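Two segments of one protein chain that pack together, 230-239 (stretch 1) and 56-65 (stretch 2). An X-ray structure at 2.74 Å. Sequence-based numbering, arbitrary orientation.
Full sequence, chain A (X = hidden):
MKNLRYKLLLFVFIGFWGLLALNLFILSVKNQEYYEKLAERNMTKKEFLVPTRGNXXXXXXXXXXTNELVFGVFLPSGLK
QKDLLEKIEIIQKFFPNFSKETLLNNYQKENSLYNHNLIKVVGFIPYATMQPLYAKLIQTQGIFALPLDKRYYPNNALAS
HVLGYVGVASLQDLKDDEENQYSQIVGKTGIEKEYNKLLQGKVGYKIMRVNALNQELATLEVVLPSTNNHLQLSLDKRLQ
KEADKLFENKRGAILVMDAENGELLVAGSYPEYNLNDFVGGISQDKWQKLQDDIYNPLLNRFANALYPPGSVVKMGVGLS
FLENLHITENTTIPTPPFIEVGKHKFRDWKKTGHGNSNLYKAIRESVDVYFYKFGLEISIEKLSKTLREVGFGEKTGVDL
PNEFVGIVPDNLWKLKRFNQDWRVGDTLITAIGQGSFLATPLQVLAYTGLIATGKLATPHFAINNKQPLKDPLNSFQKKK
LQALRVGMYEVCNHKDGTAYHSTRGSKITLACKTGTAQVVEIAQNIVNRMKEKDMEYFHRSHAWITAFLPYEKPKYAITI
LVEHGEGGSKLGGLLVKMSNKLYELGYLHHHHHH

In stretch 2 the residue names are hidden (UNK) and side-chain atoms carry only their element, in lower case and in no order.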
# COMPACT_ATOMS: atom_id res chain seq x y z
N HIS A 230 7.11 -6.45 6.99
CA HIS A 230 7.88 -6.45 5.73
C HIS A 230 8.65 -7.75 5.53
O HIS A 230 8.89 -8.50 6.48
CB HIS A 230 8.90 -5.31 5.72
CG HIS A 230 10.01 -5.53 6.69
ND1 HIS A 230 9.88 -5.28 8.04
CD2 HIS A 230 11.26 -6.04 6.52
CE1 HIS A 230 11.00 -5.60 8.66
NE2 HIS A 230 11.85 -6.06 7.76
N LEU A 231 9.05 -8.01 4.29
CA LEU A 231 9.76 -9.24 3.95
C LEU A 231 10.84 -8.98 2.90
O LEU A 231 10.58 -8.41 1.83
CB LEU A 231 8.79 -10.31 3.43
CG LEU A 231 9.36 -11.67 2.98
CD1 LEU A 231 10.04 -12.40 4.12
CD2 LEU A 231 8.24 -12.53 2.42
N GLN A 232 12.04 -9.43 3.20
CA GLN A 232 13.17 -9.26 2.30
C GLN A 232 13.54 -10.58 1.60
O GLN A 232 13.75 -11.61 2.25
CB GLN A 232 14.37 -8.72 3.07
CG GLN A 232 15.36 -8.00 2.18
CD GLN A 232 16.69 -7.76 2.83
OE1 GLN A 232 16.97 -8.22 3.95
NE2 GLN A 232 17.54 -7.02 2.11
N LEU A 233 13.64 -10.51 0.26
CA LEU A 233 13.99 -11.64 -0.58
C LEU A 233 15.42 -11.50 -1.09
O LEU A 233 15.95 -10.40 -1.20
CB LEU A 233 13.08 -11.75 -1.80
CG LEU A 233 11.58 -11.77 -1.57
CD1 LEU A 233 10.85 -12.02 -2.87
CD2 LEU A 233 11.21 -12.84 -0.56
N SER A 234 16.01 -12.64 -1.43
CA SER A 234 17.39 -12.72 -1.87
C SER A 234 17.61 -12.33 -3.33
O SER A 234 18.75 -12.14 -3.75
CB SER A 234 17.93 -14.12 -1.64
OG SER A 234 17.06 -15.08 -2.23
N LEU A 235 16.54 -12.19 -4.10
CA LEU A 235 16.69 -11.76 -5.48
C LEU A 235 17.52 -10.49 -5.61
O LEU A 235 17.50 -9.65 -4.72
CB LEU A 235 15.32 -11.51 -6.11
CG LEU A 235 14.35 -12.66 -6.28
CD1 LEU A 235 13.07 -12.11 -6.88
CD2 LEU A 235 14.93 -13.73 -7.17
N ASP A 236 18.22 -10.33 -6.73
CA ASP A 236 18.79 -9.05 -7.10
C ASP A 236 18.07 -8.55 -8.33
O ASP A 236 18.11 -9.17 -9.36
CB ASP A 236 20.28 -9.18 -7.38
CG ASP A 236 20.96 -7.82 -7.68
OD1 ASP A 236 20.27 -6.87 -8.15
OD2 ASP A 236 22.19 -7.70 -7.46
N LYS A 237 17.44 -7.40 -8.20
CA LYS A 237 16.61 -6.82 -9.27
C LYS A 237 17.36 -6.62 -10.59
O LYS A 237 16.78 -6.74 -11.67
CB LYS A 237 16.03 -5.48 -8.78
CG LYS A 237 15.24 -4.72 -9.80
CD LYS A 237 14.88 -3.34 -9.27
CE LYS A 237 14.27 -2.51 -10.38
NZ LYS A 237 13.58 -1.28 -9.92
N ARG A 238 18.65 -6.33 -10.52
CA ARG A 238 19.44 -6.13 -11.73
C ARG A 238 19.64 -7.47 -12.44
O ARG A 238 19.41 -7.59 -13.64
CB ARG A 238 20.79 -5.51 -11.40
CG ARG A 238 20.68 -4.08 -10.88
CD ARG A 238 21.92 -3.64 -10.12
NE ARG A 238 22.11 -4.45 -8.92
CZ ARG A 238 23.19 -4.42 -8.15
NH1 ARG A 238 24.20 -3.61 -8.43
NH2 ARG A 238 23.27 -5.22 -7.09
N LEU A 239 20.04 -8.47 -11.66
CA LEU A 239 20.26 -9.81 -12.20
C LEU A 239 19.01 -10.41 -12.84
O LEU A 239 19.12 -11.11 -13.84
CB LEU A 239 20.76 -10.74 -11.10
CG LEU A 239 22.16 -10.47 -10.56
CD1 LEU A 239 22.49 -11.49 -9.47
CD2 LEU A 239 23.21 -10.52 -11.65
N UNK A 56 7.32 -6.17 0.12
CA UNK A 56 8.29 -7.17 -0.30
C UNK A 56 9.50 -6.50 -0.93
O UNK A 56 9.37 -5.71 -1.89
c UNK A 56 7.68 -8.24 -1.26
c UNK A 56 5.79 -9.94 -1.44
c UNK A 56 6.57 -9.00 -0.55
c UNK A 56 8.74 -9.24 -1.71
N UNK A 57 10.68 -6.83 -0.40
CA UNK A 57 11.92 -6.19 -0.83
C UNK A 57 12.95 -7.17 -1.37
O UNK A 57 13.19 -8.24 -0.81
c UNK A 57 12.57 -5.33 0.30
o UNK A 57 12.40 -5.96 1.58
c UNK A 57 11.93 -3.99 0.34
N UNK A 58 13.48 -6.78 -2.52
CA UNK A 58 14.79 -7.18 -3.07
C UNK A 58 15.96 -7.28 -2.05
O UNK A 58 15.95 -6.71 -0.96
c UNK A 58 15.09 -6.13 -4.16
c UNK A 58 16.47 -6.20 -4.72
o UNK A 58 16.62 -6.72 -5.83
o UNK A 58 17.38 -5.67 -4.08
N UNK A 59 16.97 -8.02 -2.45
CA UNK A 59 18.21 -8.17 -1.67
C UNK A 59 18.76 -6.86 -1.13
O UNK A 59 19.28 -6.81 -0.03
c UNK A 59 19.25 -8.80 -2.58
c UNK A 59 21.39 -9.95 -2.90
n UNK A 59 22.93 -12.37 -0.65
n UNK A 59 22.32 -10.72 -2.08
c UNK A 59 22.00 -11.78 -1.37
n UNK A 59 20.77 -12.28 -1.38
c UNK A 59 20.58 -9.08 -1.97
N UNK A 60 18.67 -5.82 -1.96
CA UNK A 60 19.26 -4.52 -1.70
C UNK A 60 18.19 -3.48 -1.40
O UNK A 60 18.41 -2.28 -1.62
n UNK A 60 21.47 -5.23 -4.48
o UNK A 60 21.96 -5.36 -2.29
c UNK A 60 21.24 -4.95 -3.20
c UNK A 60 20.06 -4.06 -2.92
N UNK A 61 17.04 -3.93 -0.92
CA UNK A 61 16.00 -3.02 -0.46
C UNK A 61 15.29 -2.24 -1.60
O UNK A 61 14.69 -1.20 -1.37
o UNK A 61 18.22 -2.32 2.32
c UNK A 61 17.15 -2.75 1.81
c UNK A 61 16.56 -2.04 0.60
o UNK A 61 16.52 -3.73 2.26
N UNK A 62 15.34 -2.74 -2.83
CA UNK A 62 14.45 -2.24 -3.88
C UNK A 62 13.02 -2.78 -3.62
O UNK A 62 12.85 -3.87 -3.06
c UNK A 62 14.94 -2.66 -5.27
c UNK A 62 16.32 -2.15 -5.66
o UNK A 62 17.29 0.00 -5.88
c UNK A 62 16.32 -0.72 -6.17
o UNK A 62 15.37 -0.31 -6.86
N UNK A 63 12.01 -2.02 -4.03
CA UNK A 63 10.62 -2.46 -3.94
C UNK A 63 10.22 -3.43 -5.05
O UNK A 63 10.33 -3.12 -6.24
c UNK A 63 10.50 1.50 -1.61
c UNK A 63 9.77 1.13 -0.50
c UNK A 63 9.68 -1.26 -4.00
c UNK A 63 9.70 -0.42 -2.79
c UNK A 63 8.98 -0.78 -1.67
c UNK A 63 10.46 0.72 -2.74
c UNK A 63 9.01 -0.01 -0.53
N UNK A 64 9.72 -4.59 -4.63
CA UNK A 64 9.13 -5.56 -5.55
C UNK A 64 7.62 -5.54 -5.45
O UNK A 64 6.92 -5.64 -6.48
c UNK A 64 9.67 -6.96 -5.25
c UNK A 64 11.17 -7.12 -5.46
c UNK A 64 11.70 -8.41 -4.85
c UNK A 64 11.49 -7.04 -6.94
N UNK A 65 7.13 -5.42 -4.21
CA UNK A 65 5.71 -5.40 -3.89
C UNK A 65 5.41 -4.39 -2.78
O UNK A 65 6.06 -4.38 -1.73
c UNK A 65 5.20 -6.78 -3.47
O HOH W 1 18.70 -5.20 -6.64

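Position 56 carries four side-chain carbons, forked at the first, with one arm two carbons long. The short arm lies 3.7 Å from Leu-233 CD1, an apolar approach. Branching at CB with a two-carbon arm identifies Ile-56.

Position 57 has one carbon bearing one oxygen and one carbon. The oxygen is 3.1 Å from Leu-231 O, which must accept, so the side chain donates as a hydroxyl; this is Thr-57. Its backbone N also donates to Leu-231 O (2.7 Å, 164°), and its O accepts from Leu-233 N (2.5 Å, 178°).

Position 58 shows two carbons, the second carrying two oxygens. One oxygen accepts from Lys-237 N at 2.6 Å. The other takes the backbone N of position 60 at 2.5 Å, a very short bond. Two accepting oxygens on a two-carbon chain fit Asp-58, although CA-to-CB points away from stretch 1.

Position 59 has three carbons, a nitrogen, and a carbon carrying two more nitrogens: a guanidinium. One terminal nitrogen donates to Ser-234 O (3.1 Å, 143°), which lies at the group's edge, near its plane; this is Arg-59.

Position 60 has two carbons, the second bearing one oxygen and one nitrogen. The nitrogen sits 3.2 Å from Arg-238 NH2; both are donors, so no hydrogen bond joins them. The amide is Asn-60.

Position 61 repeats the two-carbon, two-oxygen pattern. One oxygen is 3.4 Å from Gln-232 NE2, at an angle too poor for a hydrogen bond; this is Asp-61.

Position 62 has three carbons, the third with two oxygens. One oxygen makes a long salt bridge with Lys-237 NZ, at 3.7 Å. The extra carbon makes it Glu-62.

Position 63 has one carbon and a six-carbon ring. Its CA-to-CB bond points away from stretch 1, and its nearest approach is from CB to Lys-237 NZ, 7.1 Å; this is Phe-63.

Position 64 has four carbons. A terminal carbon is 4.2 Å from Leu-233 CD1 and 4.4 Å from Leu-235 CD1; the fork at the second carbon makes it Leu-64.

Position 65 has a single carbon, out of reach of stretch 1: Ala-65.

The contact begins as a short parallel pairing, Leu-231 with Ile-56 and Gln-232 with Thr-57. Beyond it, stretch 2 makes a type I turn from Asp-58 to Asp-61, and Asp-58 reaches the start of the helix. Water 1 donates to Asp-58 OD1 and Asp-236 OD1, both at 2.7 Å, bridging two carboxylates whose OD1 atoms lie 4.3 Å apart. Leucine and isoleucine side chains add apolar packing; together the stretches bury 748 Å².

Stretch 2, residues 56-65: ITDRNDEFLA
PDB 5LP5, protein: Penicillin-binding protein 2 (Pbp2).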